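Local coordinates for Lin2111 protein (Listeria innocua, PDB 3EDP), which is probably a DNA-binding transcription regulator of the GntR family, with a UTRA domain of the kind that commonly senses small molecules, at residues L181-A186 with P201-S206; G137-R142 with H222-E227; L97-K102 with I128-K133. One frame throughout, in Å; residues are numbered along the deposited sequence.

Contact 1 of 3, residues L181-A186 with P201-S206; sequences LQLILA and PVFKLS
Gln182 and Lys204 exchange two backbone hydrogen bonds, and Ile184 and Val202 do the same at the next hydrogen-bonded pair. The link from Lys204 N to Gln182 O is nearly straight (2.8 Å, 172° at the hydrogen), as is that from Ile184 N to Val202 O. Between them, Leu183 CA sends its hydrogen toward Val202 O at 3.3 Å.

The water-mediated contact lies beside Lys204 O, which takes the N-H of Gln182 and also a hydrogen from a water 2.8 Å away. That water accepts from Gln182 NE2 and makes a further hydrogen bond with Ser206 OG, tying the amide end of Gln182 to the other strand. The regular antiparallel pairing belongs to the six-stranded sheet of the UTRA domain, in which strand 176-185 is outermost within this chain.

Apolar contacts form on both faces. On one, Leu181 CD1 meets Leu205 CD1 at 3.6 Å, and Leu183 CD2 reaches Phe203 CD1 at 3.8 Å, with the side chains of each pair running side by side. This face packs against strand 231-235 and against the second subunit, whose own Leu183 touches Leu183. On the other, Ile184 has CG1 between its backbone N and carbonyl carbon (chi1 65°), and this atom lies 4.0 Å from Val202 CB. The neighbouring branch, Val202 CG2, rests 3.9 Å from Ala186 CB.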
loop_
_atom_site.group_PDB
_atom_site.type_symbol
_atom_site.label_atom_id
_atom_site.label_comp_id
_atom_site.label_asym_id
_atom_site.label_seq_id
_atom_site.Cartn_x
_atom_site.Cartn_y
_atom_site.Cartn_z
ATOM N N LEU A 181 9.423 -5.458 5.464
ATOM C CA LEU A 181 10.298 -4.340 5.829
ATOM C C LEU A 181 11.669 -4.865 6.237
ATOM O O LEU A 181 11.769 -5.631 7.193
ATOM C CB LEU A 181 9.715 -3.581 7.022
ATOM C CG LEU A 181 8.364 -2.858 6.978
ATOM C CD1 LEU A 181 7.404 -3.426 5.944
ATOM C CD2 LEU A 181 7.723 -2.872 8.376
ATOM N N GLN A 182 12.722 -4.451 5.531
ATOM C CA GLN A 182 14.075 -4.920 5.833
ATOM C C GLN A 182 15.098 -3.801 5.865
ATOM O O GLN A 182 14.905 -2.742 5.260
ATOM C CB GLN A 182 14.550 -5.915 4.779
ATOM C CG GLN A 182 13.932 -7.285 4.832
ATOM C CD GLN A 182 14.362 -8.118 3.639
ATOM O OE1 GLN A 182 15.239 -8.977 3.750
ATOM N NE2 GLN A 182 13.773 -7.838 2.480
ATOM N N LEU A 183 16.201 -4.068 6.558
ATOM C CA LEU A 183 17.425 -3.288 6.433
ATOM C C LEU A 183 18.418 -4.132 5.657
ATOM O O LEU A 183 18.644 -5.289 6.006
ATOM C CB LEU A 183 18.021 -2.995 7.807
ATOM C CG LEU A 183 17.624 -1.706 8.516
ATOM C CD1 LEU A 183 18.236 -1.700 9.910
ATOM C CD2 LEU A 183 18.087 -0.498 7.714
ATOM N N ILE A 184 19.005 -3.570 4.605
ATOM C CA ILE A 184 20.021 -4.283 3.841
ATOM C C ILE A 184 21.255 -3.419 3.629
ATOM O O ILE A 184 21.256 -2.217 3.920
ATOM C CB ILE A 184 19.491 -4.765 2.453
ATOM C CG1 ILE A 184 19.144 -3.573 1.563
ATOM C CG2 ILE A 184 18.270 -5.674 2.615
ATOM C CD1 ILE A 184 18.835 -3.958 0.125
ATOM N N LEU A 185 22.309 -4.056 3.131
ATOM C CA LEU A 185 23.518 -3.360 2.725
ATOM C C LEU A 185 23.307 -2.848 1.310
ATOM O O LEU A 185 22.701 -3.531 0.485
ATOM C CB LEU A 185 24.713 -4.318 2.759
ATOM C CG LEU A 185 25.182 -4.771 4.145
ATOM C CD1 LEU A 185 25.797 -6.163 4.098
ATOM C CD2 LEU A 185 26.164 -3.771 4.727
ATOM N N ALA A 186 23.792 -1.643 1.034
ATOM C CA ALA A 186 23.692 -1.084 -0.308
ATOM C C ALA A 186 24.454 -1.943 -1.316
ATOM O O ALA A 186 25.627 -2.262 -1.116
ATOM C CB ALA A 186 24.203 0.358 -0.335
ATOM N N PRO A 201 23.756 1.321 4.930
ATOM C CA PRO A 201 22.478 0.689 5.295
ATOM C C PRO A 201 21.311 1.260 4.512
ATOM O O PRO A 201 21.198 2.476 4.347
ATOM C CB PRO A 201 22.317 1.041 6.774
ATOM C CG PRO A 201 23.124 2.275 6.969
ATOM C CD PRO A 201 24.250 2.238 5.973
ATOM N N VAL A 202 20.429 0.380 4.057
ATOM C CA VAL A 202 19.302 0.795 3.234
ATOM C C VAL A 202 18.006 0.133 3.705
ATOM O O VAL A 202 17.997 -1.058 4.012
ATOM C CB VAL A 202 19.557 0.425 1.756
ATOM C CG1 VAL A 202 18.308 0.661 0.925
ATOM C CG2 VAL A 202 20.742 1.215 1.208
ATOM N N PHE A 203 16.923 0.908 3.776
ATOM C CA PHE A 203 15.590 0.339 4.006
ATOM C C PHE A 203 15.094 -0.273 2.698
ATOM O O PHE A 203 15.139 0.370 1.652
ATOM C CB PHE A 203 14.568 1.402 4.439
ATOM C CG PHE A 203 14.736 1.898 5.849
ATOM C CD1 PHE A 203 14.667 1.027 6.923
ATOM C CD2 PHE A 203 14.925 3.251 6.096
ATOM C CE1 PHE A 203 14.811 1.489 8.220
ATOM C CE2 PHE A 203 15.061 3.724 7.390
ATOM C CZ PHE A 203 15.007 2.843 8.455
ATOM N N LYS A 204 14.631 -1.513 2.758
ATOM C CA LYS A 204 13.995 -2.134 1.606
ATOM C C LYS A 204 12.550 -2.495 1.957
ATOM O O LYS A 204 12.296 -3.342 2.811
ATOM C CB LYS A 204 14.768 -3.369 1.147
ATOM C CG LYS A 204 14.106 -4.130 0.005
ATOM C CD LYS A 204 14.792 -5.461 -0.239
ATOM C CE LYS A 204 14.283 -6.142 -1.504
ATOM N NZ LYS A 204 14.883 -7.497 -1.630
ATOM N N LEU A 205 11.614 -1.814 1.304
ATOM C CA LEU A 205 10.191 -2.037 1.500
ATOM C C LEU A 205 9.662 -2.852 0.327
ATOM O O LEU A 205 9.549 -2.347 -0.793
ATOM C CB LEU A 205 9.466 -0.688 1.574
ATOM C CG LEU A 205 7.935 -0.703 1.657
ATOM C CD1 LEU A 205 7.465 -1.377 2.950
ATOM C CD2 LEU A 205 7.371 0.718 1.529
ATOM N N SER A 206 9.358 -4.122 0.571
ATOM C CA SER A 206 8.855 -4.978 -0.496
ATOM C C SER A 206 7.335 -5.024 -0.432
ATOM O O SER A 206 6.759 -5.170 0.643
ATOM C CB SER A 206 9.440 -6.391 -0.396
ATOM O OG SER A 206 10.854 -6.366 -0.446
HETATM O O HOH W 1 11.763 -5.973 2.153
#

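Contact 2 of 3, residues G137-R142 with H222-E227; sequences GATLDR and HYEDAE
Asp141 OD2 takes the N-H of His222 ND1 at 2.7 Å. The carboxylate oxygen lies practically in the imidazole plane and is met on its syn side but 32° out of the carboxylate plane, the two flat groups being turned 48° from each other. CG of His222 stands anti to its backbone N (chi1 170°), on the face that carries Asp141. The far nitrogen is used as well: His222 NE2 donates to Glu224 OE2, also at 2.7 Å and close to the ring plane, but on the anti side of that carboxylate. The imidazole is thus pinned at both nitrogens between two acids, a setting that would probably favour its protonated form.

Thr139 packs beside this chain of bonds. Its CB approaches His222 CE1 obliquely at 3.6 Å, while its methyl CG2 packs 3.5 Å from Glu224 CG, the two side chains running alongside each other.

Leu140 and Tyr223 form the antiparallel hydrogen-bonded pair. Tyr223 N gives to Leu140 O at 2.9 Å, and Leu140 N returns a bond to Tyr223 O at 3.2 Å. Leu140 O also lies at the edge of the Tyr223 ring, 3.4 Å from CD2. Beyond the pairing, a water bridges Ala138 O and Asp225 N, where the strands part.

These are two central strands of the UTRA sheet. Strand 124-134 flanks 137-146 on its other side, strand 201-211 flanks 215-225, and helix 188-194 covers the face of Leu140 and Tyr223, with its Glu189 forming a salt bridge to Arg142.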
loop_
_atom_site.group_PDB
_atom_site.type_symbol
_atom_site.label_atom_id
_atom_site.label_comp_id
_atom_site.label_asym_id
_atom_site.label_seq_id
_atom_site.Cartn_x
_atom_site.Cartn_y
_atom_site.Cartn_z
ATOM N N GLY A 137 17.683 12.103 0.369
ATOM C CA GLY A 137 18.351 11.637 -0.832
ATOM C C GLY A 137 17.454 10.898 -1.808
ATOM O O GLY A 137 16.241 10.799 -1.619
ATOM N N ALA A 138 18.064 10.367 -2.857
ATOM C CA ALA A 138 17.327 9.682 -3.905
ATOM C C ALA A 138 16.817 8.314 -3.454
ATOM O O ALA A 138 17.504 7.567 -2.754
ATOM C CB ALA A 138 18.194 9.549 -5.156
ATOM N N THR A 139 15.595 7.998 -3.855
ATOM C CA THR A 139 15.043 6.677 -3.634
ATOM C C THR A 139 14.987 5.925 -4.956
ATOM O O THR A 139 15.015 6.524 -6.035
ATOM C CB THR A 139 13.637 6.748 -3.039
ATOM O OG1 THR A 139 12.758 7.376 -3.980
ATOM C CG2 THR A 139 13.646 7.545 -1.718
ATOM N N LEU A 140 14.900 4.608 -4.866
ATOM C CA LEU A 140 14.892 3.771 -6.051
ATOM C C LEU A 140 13.727 2.796 -5.973
ATOM O O LEU A 140 13.523 2.137 -4.952
ATOM C CB LEU A 140 16.216 3.011 -6.160
ATOM C CG LEU A 140 16.298 1.928 -7.230
ATOM C CD1 LEU A 140 16.338 2.573 -8.598
ATOM C CD2 LEU A 140 17.541 1.082 -7.013
ATOM N N ASP A 141 12.955 2.716 -7.047
ATOM C CA ASP A 141 11.839 1.784 -7.101
ATOM C C ASP A 141 12.008 0.804 -8.236
ATOM O O ASP A 141 12.451 1.168 -9.324
ATOM C CB ASP A 141 10.504 2.520 -7.255
ATOM C CG ASP A 141 9.977 3.039 -5.935
ATOM O OD1 ASP A 141 8.978 2.481 -5.436
ATOM O OD2 ASP A 141 10.574 3.988 -5.385
ATOM N N ARG A 142 11.660 -0.448 -7.972
ATOM C CA ARG A 142 11.589 -1.445 -9.023
ATOM C C ARG A 142 10.222 -2.121 -8.980
ATOM O O ARG A 142 9.765 -2.562 -7.920
ATOM C CB ARG A 142 12.732 -2.456 -8.903
ATOM C CG ARG A 142 12.439 -3.804 -9.545
ATOM C CD ARG A 142 13.611 -4.314 -10.384
ATOM N NE ARG A 142 14.913 -3.866 -9.890
ATOM C CZ ARG A 142 15.449 -4.229 -8.726
ATOM N NH1 ARG A 142 14.787 -5.038 -7.903
ATOM N NH2 ARG A 142 16.643 -3.765 -8.374
ATOM N N HIS A 222 10.992 -0.922 -2.979
ATOM C CA HIS A 222 11.316 0.481 -2.791
ATOM C C HIS A 222 12.489 0.580 -1.821
ATOM O O HIS A 222 12.502 -0.084 -0.783
ATOM C CB HIS A 222 10.090 1.229 -2.253
ATOM C CG HIS A 222 10.382 2.629 -1.814
ATOM N ND1 HIS A 222 10.514 3.676 -2.703
ATOM C CD2 HIS A 222 10.567 3.160 -0.581
ATOM C CE1 HIS A 222 10.767 4.789 -2.039
ATOM N NE2 HIS A 222 10.806 4.504 -0.749
ATOM N N TYR A 223 13.475 1.397 -2.167
ATOM C CA TYR A 223 14.695 1.504 -1.367
ATOM C C TYR A 223 14.916 2.935 -0.912
ATOM O O TYR A 223 14.764 3.872 -1.704
ATOM C CB TYR A 223 15.917 1.071 -2.183
ATOM C CG TYR A 223 15.873 -0.351 -2.698
ATOM C CD1 TYR A 223 16.452 -1.388 -1.977
ATOM C CD2 TYR A 223 15.263 -0.653 -3.910
ATOM C CE1 TYR A 223 16.426 -2.685 -2.448
ATOM C CE2 TYR A 223 15.225 -1.948 -4.386
ATOM C CZ TYR A 223 15.807 -2.958 -3.651
ATOM O OH TYR A 223 15.782 -4.248 -4.119
ATOM N N GLU A 224 15.295 3.098 0.355
ATOM C CA GLU A 224 15.619 4.412 0.899
ATOM C C GLU A 224 16.853 4.326 1.779
ATOM O O GLU A 224 17.056 3.340 2.490
ATOM C CB GLU A 224 14.478 4.953 1.762
ATOM C CG GLU A 224 13.224 5.334 1.012
ATOM C CD GLU A 224 12.119 5.839 1.940
ATOM O OE1 GLU A 224 12.382 6.047 3.150
ATOM O OE2 GLU A 224 10.987 6.034 1.456
ATOM N N ASP A 225 17.659 5.376 1.735
ATOM C CA ASP A 225 18.809 5.521 2.613
ATOM C C ASP A 225 18.341 5.402 4.077
ATOM O O ASP A 225 17.407 6.078 4.487
ATOM C CB ASP A 225 19.456 6.883 2.349
ATOM C CG ASP A 225 20.728 7.099 3.145
ATOM O OD1 ASP A 225 21.092 6.234 3.974
ATOM O OD2 ASP A 225 21.363 8.152 2.933
ATOM N N ALA A 226 18.968 4.521 4.851
ATOM C CA ALA A 226 18.573 4.330 6.247
ATOM C C ALA A 226 19.460 5.104 7.232
ATOM O O ALA A 226 19.275 5.017 8.440
ATOM C CB ALA A 226 18.554 2.841 6.601
ATOM N N GLU A 227 20.414 5.868 6.722
ATOM C CA GLU A 227 21.287 6.618 7.611
ATOM C C GLU A 227 20.460 7.562 8.474
ATOM O O GLU A 227 19.475 8.140 8.016
ATOM C CB GLU A 227 22.340 7.405 6.830
ATOM C CG GLU A 227 23.301 8.179 7.726
ATOM C CD GLU A 227 24.190 9.133 6.950
ATOM O OE1 GLU A 227 25.039 8.657 6.169
ATOM O OE2 GLU A 227 24.043 10.361 7.129
HETATM O O HOH W 2 17.032 7.593 0.144
#

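Contact 3 of 3, residues L97-K102 with I128-K133; sequences LKKDIK and IKFVQK
Lys99 runs alongside Phe130 and Gln132 on one face of the strand pair. From CB the chain leaves with CG anti to the carbonyl carbon (chi1 -57°) and stays extended from there on. CG lies 4.1 Å from Gln132 CD. The next carbon, CD, comes 3.9 Å from Phe130 CE1, approaching the ring obliquely, and CE passes 3.8 Å from Gln132 OE1. The aliphatic part is therefore bordered by an aromatic ring and an amide. At the tip, NZ leaves both segments behind and donates to the carbonyl oxygens of Ile160 and Ile161, which fix the end of the chain.

The backbone pairing beneath it is antiparallel. Asp100 and Val131 bond to each other in both directions, Asp100 N to Val131 O measuring 2.9 Å, and Lys102 N continues the pattern to Lys129 O at 2.8 Å. Strand 99-108 is outermost in the six-stranded sheet within this chain, the sheet of a UTRA domain, whose fold resembles that of chorismate lyase.

On the opposite face, Lys102 bends back at chi2 and chi3 over Val131, its CG lying 4.0 Å from Val131 CG2. With the chain turned back this way, NZ meets Asp100 OD2 in a 2.7 Å salt bridge, from above the carboxylate plane. Lys133 NZ is 4.3 Å from Asp100 OD2, beyond a salt bridge, and may add to the positive field there. Lys129, on this face too, forms a salt bridge with Glu189, while Ile101 on the Lys99 side packs against helix 79-86.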
loop_
_atom_site.group_PDB
_atom_site.type_symbol
_atom_site.label_atom_id
_atom_site.label_comp_id
_atom_site.label_asym_id
_atom_site.label_seq_id
_atom_site.Cartn_x
_atom_site.Cartn_y
_atom_site.Cartn_z
ATOM N N LEU A 97 12.250 16.361 -7.728
ATOM C CA LEU A 97 11.074 15.961 -6.959
ATOM C C LEU A 97 10.027 15.322 -7.867
ATOM O O LEU A 97 8.836 15.300 -7.553
ATOM C CB LEU A 97 10.490 17.147 -6.186
ATOM C CG LEU A 97 11.275 17.565 -4.939
ATOM C CD1 LEU A 97 10.834 18.937 -4.451
ATOM C CD2 LEU A 97 11.137 16.521 -3.837
ATOM N N LYS A 98 10.493 14.807 -9.001
ATOM C CA LYS A 98 9.653 14.062 -9.925
ATOM C C LYS A 98 10.240 12.669 -10.102
ATOM O O LYS A 98 11.243 12.327 -9.473
ATOM C CB LYS A 98 9.566 14.781 -11.271
ATOM C CG LYS A 98 8.920 16.158 -11.191
ATOM C CD LYS A 98 7.425 16.057 -10.935
ATOM C CE LYS A 98 6.903 17.298 -10.227
ATOM N NZ LYS A 98 7.366 18.556 -10.875
ATOM N N LYS A 99 9.617 11.867 -10.957
ATOM C CA LYS A 99 10.066 10.497 -11.165
ATOM C C LYS A 99 10.844 10.358 -12.466
ATOM O O LYS A 99 10.410 10.829 -13.515
ATOM C CB LYS A 99 8.882 9.531 -11.113
ATOM C CG LYS A 99 8.105 9.625 -9.804
ATOM C CD LYS A 99 7.072 8.531 -9.666
ATOM C CE LYS A 99 6.384 8.617 -8.313
ATOM N NZ LYS A 99 5.273 7.640 -8.172
ATOM N N ASP A 100 12.001 9.710 -12.379
ATOM C CA ASP A 100 12.917 9.580 -13.506
ATOM C C ASP A 100 13.116 8.108 -13.863
ATOM O O ASP A 100 13.745 7.360 -13.111
ATOM C CB ASP A 100 14.262 10.221 -13.152
ATOM C CG ASP A 100 15.269 10.150 -14.290
ATOM O OD1 ASP A 100 14.851 10.121 -15.470
ATOM O OD2 ASP A 100 16.488 10.132 -14.002
ATOM N N ILE A 101 12.575 7.696 -15.009
ATOM C CA ILE A 101 12.661 6.297 -15.428
ATOM C C ILE A 101 14.067 5.921 -15.891
ATOM O O ILE A 101 14.661 6.595 -16.728
ATOM C CB ILE A 101 11.638 5.967 -16.536
ATOM C CG1 ILE A 101 10.230 6.351 -16.093
ATOM C CG2 ILE A 101 11.684 4.489 -16.888
ATOM C CD1 ILE A 101 9.161 5.887 -17.051
ATOM N N LYS A 102 14.598 4.842 -15.332
ATOM C CA LYS A 102 15.937 4.387 -15.668
ATOM C C LYS A 102 15.888 3.213 -16.637
ATOM O O LYS A 102 16.766 3.051 -17.474
ATOM C CB LYS A 102 16.682 3.948 -14.402
ATOM C CG LYS A 102 16.657 4.950 -13.261
ATOM C CD LYS A 102 17.785 5.961 -13.358
ATOM C CE LYS A 102 17.378 7.180 -14.156
ATOM N NZ LYS A 102 18.379 8.274 -14.011
ATOM N N ILE A 128 10.265 -2.386 -14.493
ATOM C CA ILE A 128 10.377 -0.939 -14.531
ATOM C C ILE A 128 11.251 -0.486 -13.378
ATOM O O ILE A 128 11.091 -0.943 -12.247
ATOM C CB ILE A 128 8.995 -0.265 -14.423
ATOM C CG1 ILE A 128 8.124 -0.656 -15.617
ATOM C CG2 ILE A 128 9.142 1.245 -14.349
ATOM C CD1 ILE A 128 6.662 -0.299 -15.458
ATOM N N LYS A 129 12.194 0.394 -13.669
ATOM C CA LYS A 129 13.020 0.967 -12.626
ATOM C C LYS A 129 12.924 2.482 -12.694
ATOM O O LYS A 129 13.097 3.072 -13.765
ATOM C CB LYS A 129 14.471 0.522 -12.797
ATOM C CG LYS A 129 15.364 0.863 -11.612
ATOM C CD LYS A 129 16.811 0.480 -11.883
ATOM C CE LYS A 129 16.912 -0.867 -12.594
ATOM N NZ LYS A 129 16.199 -1.968 -11.872
ATOM N N PHE A 130 12.631 3.111 -11.561
ATOM C CA PHE A 130 12.657 4.570 -11.491
ATOM C C PHE A 130 13.248 5.132 -10.198
ATOM O O PHE A 130 13.340 4.448 -9.181
ATOM C CB PHE A 130 11.282 5.186 -11.777
ATOM C CG PHE A 130 10.235 4.882 -10.740
ATOM C CD1 PHE A 130 10.116 5.665 -9.603
ATOM C CD2 PHE A 130 9.344 3.837 -10.922
ATOM C CE1 PHE A 130 9.146 5.395 -8.655
ATOM C CE2 PHE A 130 8.366 3.567 -9.982
ATOM C CZ PHE A 130 8.270 4.345 -8.844
ATOM N N VAL A 131 13.653 6.392 -10.268
ATOM C CA VAL A 131 14.366 7.054 -9.192
ATOM C C VAL A 131 13.654 8.363 -8.898
ATOM O O VAL A 131 13.038 8.963 -9.780
ATOM C CB VAL A 131 15.841 7.326 -9.586
ATOM C CG1 VAL A 131 16.403 8.502 -8.809
ATOM C CG2 VAL A 131 16.694 6.078 -9.379
ATOM N N GLN A 132 13.730 8.799 -7.653
ATOM C CA GLN A 132 12.985 9.962 -7.212
ATOM C C GLN A 132 13.815 10.692 -6.168
ATOM O O GLN A 132 14.308 10.071 -5.227
ATOM C CB GLN A 132 11.672 9.488 -6.602
ATOM C CG GLN A 132 10.607 10.538 -6.432
ATOM C CD GLN A 132 9.322 9.932 -5.908
ATOM O OE1 GLN A 132 9.224 8.713 -5.733
ATOM N NE2 GLN A 132 8.329 10.774 -5.654
ATOM N N LYS A 133 13.988 11.999 -6.336
ATOM C CA LYS A 133 14.677 12.796 -5.322
ATOM C C LYS A 133 13.748 13.035 -4.135
ATOM O O LYS A 133 12.573 13.354 -4.315
ATOM C CB LYS A 133 15.162 14.123 -5.901
ATOM C CG LYS A 133 16.347 13.995 -6.857
ATOM C CD LYS A 133 16.096 12.921 -7.908
ATOM C CE LYS A 133 17.007 13.066 -9.114
ATOM N NZ LYS A 133 16.552 12.191 -10.237
#

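How the contacts relate
All three contacts belong to one antiparallel sheet and follow its width, from contact 3 at one outer strand through contact 2 in the middle to contact 1 at the other. Contacts 3 and 2 have centres 11 Å apart and join through backbone bonds, among them Asp141 N to Phe130 O at 2.8 Å. Contacts 2 and 1 lie closer, centres 8 Å apart, and meet through Phe203 N and Glu224 O, also 2.8 Å. Contacts 1 and 3 do not touch, their nearest atoms being about 11 Å apart. A glycerol, probably from crystallisation, sits about 5 Å from the Arg142 side chain, and may mark a pocket beside contact 2.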